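Local structure of putative phthiocerol dimycocerosate transporter LppX (Mycobacterium tuberculosis, 2BYO) at residues N130-G135 and K146-I151; R167-W172 and A184-G189. The protein probably helps move phthiocerol dimycocerosate lipids from the cell membrane to the outer membrane, with a hydrophobic cavity large enough to hold one. All coordinates share one frame; numbering follows the deposited sequence.

Contact 1 (N130-G135 and K146-I151)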
loop_
_atom_site.group_PDB
_atom_site.type_symbol
_atom_site.label_atom_id
_atom_site.label_comp_id
_atom_site.label_asym_id
_atom_site.label_seq_id
_atom_site.Cartn_x
_atom_site.Cartn_y
_atom_site.Cartn_z
ATOM N N ASN A 130 5.169 -18.982 -5.879
ATOM C CA ASN A 130 6.602 -18.872 -5.661
ATOM C C ASN A 130 6.956 -18.068 -4.435
ATOM O O ASN A 130 7.811 -17.182 -4.492
ATOM C CB ASN A 130 7.291 -18.281 -6.905
ATOM C CG ASN A 130 8.798 -18.590 -6.951
ATOM O OD1 ASN A 130 9.319 -19.354 -6.129
ATOM N ND2 ASN A 130 9.491 -18.003 -7.922
ATOM N N LEU A 131 6.281 -18.364 -3.324
ATOM C CA LEU A 131 6.589 -17.718 -2.054
ATOM C C LEU A 131 7.963 -18.170 -1.593
ATOM O O LEU A 131 8.242 -19.348 -1.593
ATOM C CB LEU A 131 5.532 -18.045 -0.988
ATOM C CG LEU A 131 4.157 -17.388 -1.188
ATOM C CD1 LEU A 131 3.194 -17.828 -0.090
ATOM C CD2 LEU A 131 4.275 -15.871 -1.211
ATOM N N GLN A 132 8.822 -17.225 -1.225
ATOM C CA GLN A 132 10.175 -17.545 -0.754
ATOM C C GLN A 132 10.486 -16.722 0.488
ATOM O O GLN A 132 10.312 -15.497 0.498
ATOM C CB GLN A 132 11.223 -17.248 -1.838
ATOM C CG GLN A 132 11.289 -18.254 -2.976
ATOM C CD GLN A 132 12.223 -17.803 -4.108
ATOM O OE1 GLN A 132 13.303 -17.237 -3.867
ATOM N NE2 GLN A 132 11.811 -18.059 -5.347
ATOM N N ALA A 133 10.945 -17.408 1.529
ATOM C CA ALA A 133 11.362 -16.765 2.751
ATOM C C ALA A 133 12.820 -16.340 2.597
ATOM O O ALA A 133 13.714 -17.181 2.591
ATOM C CB ALA A 133 11.195 -17.726 3.925
ATOM N N GLN A 134 13.055 -15.035 2.490
ATOM C CA GLN A 134 14.394 -14.523 2.186
ATOM C C GLN A 134 15.201 -14.201 3.433
ATOM O O GLN A 134 16.335 -13.744 3.337
ATOM C CB GLN A 134 14.305 -13.272 1.320
ATOM C CG GLN A 134 13.522 -13.426 0.033
ATOM C CD GLN A 134 14.236 -14.233 -1.026
ATOM O OE1 GLN A 134 13.721 -14.417 -2.137
ATOM N NE2 GLN A 134 15.427 -14.714 -0.701
ATOM N N GLY A 135 14.632 -14.445 4.599
ATOM C CA GLY A 135 15.334 -14.183 5.839
ATOM C C GLY A 135 14.913 -12.884 6.489
ATOM O O GLY A 135 13.848 -12.333 6.186
ATOM N N LYS A 146 11.319 -11.205 5.539
ATOM C CA LYS A 146 11.177 -10.821 4.148
ATOM C C LYS A 146 10.692 -12.032 3.371
ATOM O O LYS A 146 11.316 -13.084 3.418
ATOM C CB LYS A 146 12.511 -10.331 3.587
ATOM C CG LYS A 146 12.439 -9.833 2.157
ATOM C CD LYS A 146 13.832 -9.547 1.611
ATOM C CE LYS A 146 13.776 -8.994 0.182
ATOM N NZ LYS A 146 15.137 -8.773 -0.377
ATOM N N ILE A 147 9.560 -11.888 2.694
ATOM C CA ILE A 147 8.993 -12.956 1.892
ATOM C C ILE A 147 8.671 -12.394 0.525
ATOM O O ILE A 147 7.951 -11.407 0.410
ATOM C CB ILE A 147 7.708 -13.555 2.514
ATOM C CG1 ILE A 147 7.993 -14.075 3.920
ATOM C CG2 ILE A 147 7.163 -14.709 1.634
ATOM C CD1 ILE A 147 6.778 -14.587 4.647
ATOM N N THR A 148 9.224 -13.027 -0.504
ATOM C CA THR A 148 8.965 -12.656 -1.879
ATOM C C THR A 148 7.958 -13.614 -2.471
ATOM O O THR A 148 7.783 -14.724 -1.992
ATOM C CB THR A 148 10.246 -12.718 -2.732
ATOM O OG1 THR A 148 10.835 -14.020 -2.614
ATOM C CG2 THR A 148 11.246 -11.679 -2.272
ATOM N N GLY A 149 7.322 -13.191 -3.546
ATOM C CA GLY A 149 6.302 -14.005 -4.200
ATOM C C GLY A 149 5.948 -13.380 -5.524
ATOM O O GLY A 149 6.390 -12.271 -5.819
ATOM N N THR A 150 5.155 -14.090 -6.317
ATOM C CA THR A 150 4.744 -13.612 -7.621
ATOM C C THR A 150 3.220 -13.440 -7.621
ATOM O O THR A 150 2.486 -14.347 -7.237
ATOM C CB THR A 150 5.241 -14.573 -8.705
ATOM O OG1 THR A 150 6.671 -14.480 -8.771
ATOM C CG2 THR A 150 4.641 -14.251 -10.078
ATOM N N ILE A 151 2.769 -12.253 -8.019
ATOM C CA ILE A 151 1.354 -11.887 -7.980
ATOM C C ILE A 151 0.771 -11.992 -9.390
ATOM O O ILE A 151 1.343 -11.458 -10.333
ATOM C CB ILE A 151 1.179 -10.454 -7.398
ATOM C CG1 ILE A 151 1.736 -10.412 -5.967
ATOM C CG2 ILE A 151 -0.287 -10.023 -7.412
ATOM C CD1 ILE A 151 1.551 -9.082 -5.252
HETATM O O HOH W 1 9.837 -15.344 -4.917
HETATM O O HOH W 2 7.626 -16.686 -10.028
HETATM O O HOH W 3 12.150 -15.122 5.527
#
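The antiparallel hairpin of strands 129-139 and 142-151, at one end of the LppX half-barrel, is held here through Gln132 and Thr148, a hydrogen-bonded pair. Gln132 N gives to Thr148 O at 2.8 Å, and Thr148 N answers to Gln132 O at 2.9 Å. Further along, Gln134 N reaches Lys146 O, while Lys146 N meets Gly135 O almost head-on at 2.8 Å, with a C=O...N angle of 177°. On the face carrying Thr148, its OG1 sits between the backbone N and the carbonyl carbon (chi1 55°), which brings it to 3.3 Å from Gln132 CB. The same hydroxyl accepts from a water that also donates to Asn130 O, bridging the strands beside the backbone bonds. Thr148 CG2 lies 3.7 Å from Gln134 CG, the two side chains crossing at about a right angle. Lys146 is fully extended, and its CD passes 3.8 Å from Gln134 CB. Within 130-135, Gln132 NE2 donates to Asn130 OD1 at 2.9 Å, from above the carbonyl plane. On the other face, Leu131 CD2 packs against Ile147 CG2 at 4.2 Å. Leu131 continues onto Leu24, Leu25 and Ile28, so helix 22-36 covers the face at Leu131 and Ala133. Strand 129-139 is the outermost of the sheet at this end; beyond 142-151 comes strand 167-174, bonded through Ile147 to Val171 and Gly149 to Ala169.

Contact 2 (R167-W172 and A184-G189). With LNL (alpha-linolenic acid), chain K.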
loop_
_atom_site.group_PDB
_atom_site.type_symbol
_atom_site.label_atom_id
_atom_site.label_comp_id
_atom_site.label_asym_id
_atom_site.label_seq_id
_atom_site.Cartn_x
_atom_site.Cartn_y
_atom_site.Cartn_z
ATOM N N ARG A 167 3.686 -10.276 -11.659
ATOM C CA ARG A 167 4.804 -9.440 -11.228
ATOM C C ARG A 167 5.363 -9.879 -9.874
ATOM O O ARG A 167 4.619 -10.406 -9.047
ATOM C CB ARG A 167 4.370 -7.975 -11.163
ATOM C CG ARG A 167 3.876 -7.387 -12.497
ATOM C CD ARG A 167 4.882 -7.512 -13.634
ATOM N NE ARG A 167 6.204 -7.017 -13.258
ATOM C CZ ARG A 167 7.323 -7.225 -13.958
ATOM N NH1 ARG A 167 7.301 -7.916 -15.094
ATOM N NH2 ARG A 167 8.481 -6.734 -13.515
ATOM N N PRO A 168 6.680 -9.676 -9.658
ATOM C CA PRO A 168 7.270 -9.971 -8.360
ATOM C C PRO A 168 6.838 -8.951 -7.309
ATOM O O PRO A 168 6.681 -7.767 -7.610
ATOM C CB PRO A 168 8.783 -9.888 -8.596
ATOM C CG PRO A 168 8.985 -9.319 -9.935
ATOM C CD PRO A 168 7.672 -9.190 -10.635
ATOM N N ALA A 169 6.632 -9.438 -6.098
ATOM C CA ALA A 169 6.284 -8.607 -4.974
ATOM C C ALA A 169 7.059 -9.091 -3.752
ATOM O O ALA A 169 7.619 -10.205 -3.752
ATOM C CB ALA A 169 4.787 -8.666 -4.723
ATOM N N THR A 170 7.102 -8.241 -2.729
ATOM C CA THR A 170 7.783 -8.552 -1.480
ATOM C C THR A 170 6.993 -7.984 -0.309
ATOM O O THR A 170 6.395 -6.914 -0.430
ATOM C CB THR A 170 9.194 -7.945 -1.441
ATOM O OG1 THR A 170 9.904 -8.288 -2.639
ATOM C CG2 THR A 170 9.984 -8.470 -0.195
ATOM N N VAL A 171 6.962 -8.714 0.804
ATOM C CA VAL A 171 6.399 -8.193 2.048
ATOM C C VAL A 171 7.414 -8.381 3.165
ATOM O O VAL A 171 8.191 -9.343 3.149
ATOM C CB VAL A 171 5.060 -8.878 2.453
ATOM C CG1 VAL A 171 3.984 -8.633 1.389
ATOM C CG2 VAL A 171 5.236 -10.371 2.714
ATOM N N TRP A 172 7.392 -7.458 4.122
ATOM C CA TRP A 172 8.241 -7.514 5.301
ATOM C C TRP A 172 7.351 -7.487 6.529
ATOM O O TRP A 172 6.629 -6.504 6.762
ATOM C CB TRP A 172 9.176 -6.317 5.324
ATOM C CG TRP A 172 10.295 -6.347 4.313
ATOM C CD1 TRP A 172 11.568 -6.781 4.529
ATOM C CD2 TRP A 172 10.255 -5.883 2.952
ATOM N NE1 TRP A 172 12.321 -6.635 3.391
ATOM C CE2 TRP A 172 11.543 -6.091 2.405
ATOM C CE3 TRP A 172 9.257 -5.329 2.136
ATOM C CZ2 TRP A 172 11.863 -5.748 1.085
ATOM C CZ3 TRP A 172 9.576 -4.993 0.827
ATOM C CH2 TRP A 172 10.867 -5.212 0.312
ATOM N N ALA A 184 5.570 -3.400 2.059
ATOM C CA ALA A 184 5.146 -4.203 0.927
ATOM C C ALA A 184 5.550 -3.476 -0.337
ATOM O O ALA A 184 5.421 -2.258 -0.428
ATOM C CB ALA A 184 3.648 -4.406 0.969
ATOM N N SER A 185 6.051 -4.210 -1.314
ATOM C CA SER A 185 6.430 -3.593 -2.562
ATOM C C SER A 185 6.185 -4.519 -3.754
ATOM O O SER A 185 6.123 -5.741 -3.612
ATOM C CB SER A 185 7.889 -3.115 -2.513
ATOM O OG SER A 185 8.793 -4.177 -2.680
ATOM N N ILE A 186 6.018 -3.901 -4.915
ATOM C CA ILE A 186 5.764 -4.609 -6.146
ATOM C C ILE A 186 6.626 -3.980 -7.232
ATOM O O ILE A 186 6.774 -2.755 -7.301
ATOM C CB ILE A 186 4.255 -4.618 -6.512
ATOM C CG1 ILE A 186 4.001 -5.493 -7.743
ATOM C CG2 ILE A 186 3.713 -3.206 -6.723
ATOM C CD1 ILE A 186 2.534 -5.769 -7.992
ATOM N N ASP A 187 7.219 -4.841 -8.046
ATOM C CA ASP A 187 8.057 -4.426 -9.154
ATOM C C ASP A 187 7.191 -4.595 -10.373
ATOM O O ASP A 187 6.928 -5.714 -10.803
ATOM C CB ASP A 187 9.305 -5.301 -9.224
ATOM C CG ASP A 187 10.067 -5.157 -10.529
ATOM O OD1 ASP A 187 10.018 -4.087 -11.192
ATOM O OD2 ASP A 187 10.745 -6.144 -10.884
ATOM N N LEU A 188 6.712 -3.468 -10.882
ATOM C CA LEU A 188 5.920 -3.431 -12.077
ATOM C C LEU A 188 6.940 -3.355 -13.222
ATOM O O LEU A 188 8.130 -3.161 -12.989
ATOM C CB LEU A 188 4.985 -2.217 -12.050
ATOM C CG LEU A 188 4.154 -2.053 -10.762
ATOM C CD1 LEU A 188 3.605 -0.630 -10.632
ATOM C CD2 LEU A 188 3.021 -3.070 -10.714
ATOM N N GLY A 189 6.502 -3.529 -14.450
ATOM C CA GLY A 189 7.455 -3.488 -15.570
ATOM C C GLY A 189 8.229 -2.174 -15.611
ATOM O O GLY A 189 9.466 -2.163 -15.593
HETATM O O1 LNL K . -7.258 4.752 -1.391
HETATM C C1 LNL K . -6.679 5.631 -0.709
HETATM O O2 LNL K . -5.856 6.427 -1.218
HETATM C C2 LNL K . -7.001 5.752 0.770
HETATM C C3 LNL K . -5.977 5.033 1.641
HETATM C C4 LNL K . -4.702 5.858 1.854
HETATM C C5 LNL K . -3.443 5.322 1.154
HETATM C C6 LNL K . -3.216 3.807 1.300
HETATM C C7 LNL K . -2.353 3.267 0.157
HETATM C C8 LNL K . -3.169 2.821 -1.062
HETATM C C9 LNL K . -2.526 1.636 -1.788
HETATM C C10 LNL K . -1.919 1.996 -3.143
HETATM C C11 LNL K . -0.425 2.202 -2.994
HETATM C C12 LNL K . 0.457 1.199 -2.878
HETATM C C13 LNL K . 0.076 -0.270 -2.898
HETATM C C14 LNL K . 1.145 -1.130 -2.221
HETATM C C15 LNL K . 2.214 -1.660 -3.178
HETATM C C16 LNL K . 2.665 -3.070 -2.793
HETATM C C17 LNL K . 1.632 -4.134 -3.176
HETATM C C18 LNL K . 2.120 -5.550 -2.935
HETATM O O HOH W 4 9.200 -6.252 -4.931
#
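Arg167 curls around the backbone carbonyl of Asp187 at the end of the hairpin formed by strands 167-174 and 181-187. Its CB already lies 3.4 Å from Asp187 O, and CG and CD stay near that oxygen as the chain bends at chi2 (-56°) and chi3. NE then donates to Asp187 O at 2.9 Å, with an N-H...O angle of 163°. NH2 reaches the same oxygen at 3.3 Å, from above the carbonyl plane, so the side-on grip puts two nitrogens on one acceptor, which lies close to the guanidinium plane. NH2 also makes a long salt bridge of 3.5 Å to Asp187 OD2, the carboxylate turned nearly perpendicular to the guanidinium. Gly189 N sits over one guanidinium face, toward its rim. Next in line, Asp187 N bonds to Pro168 O, and Pro168 CG packs near OD2.

Thr170 and Ser185 form the hydrogen-bonded pair at the middle, with both backbone bonds made; a water links Thr170 OG1 and Ser185 OG. Ser185 OG lies at the edge of the Trp172 ring, 3.7 Å from CZ3, while Thr170 CG2 rests over one face of that ring, toward its rim. Trp172 NE1 is held by Glu137. On the opposite face, Ala169 pairs with Ile186 and Val171 with Ala184, and Ile186 CG2 comes within 4.1 Å of alpha-linolenic acid C16. Ala184 also lies against this lipid and Val171 touches bound docosahexaenoic acid, so the hairpin forms part of the hydrophobic cavity wall of the U-shaped half-barrel.

How the contacts relate
Contacts 1 and 2 are successive hairpins of one antiparallel sheet, their centres about 10 Å apart, joined where strands 142-151 and 167-174 run side by side. Ile151 N lies 2.8 Å from Arg167 O and Gly149 O 2.9 Å from Ala169 N, both probable hydrogen bonds. Ile151 CD1 packs on Ala169 CB at 3.3 Å, and on the other face Lys146 CG comes within 3.4 Å of Trp172 NE1. Ile151, at the end of segment 146-151, and Val171 of contact 2 belong to the docosahexaenoic acid pocket; contact 2 alone of the two also supplies Ala184 and Ser185 to an alpha-linolenic acid site.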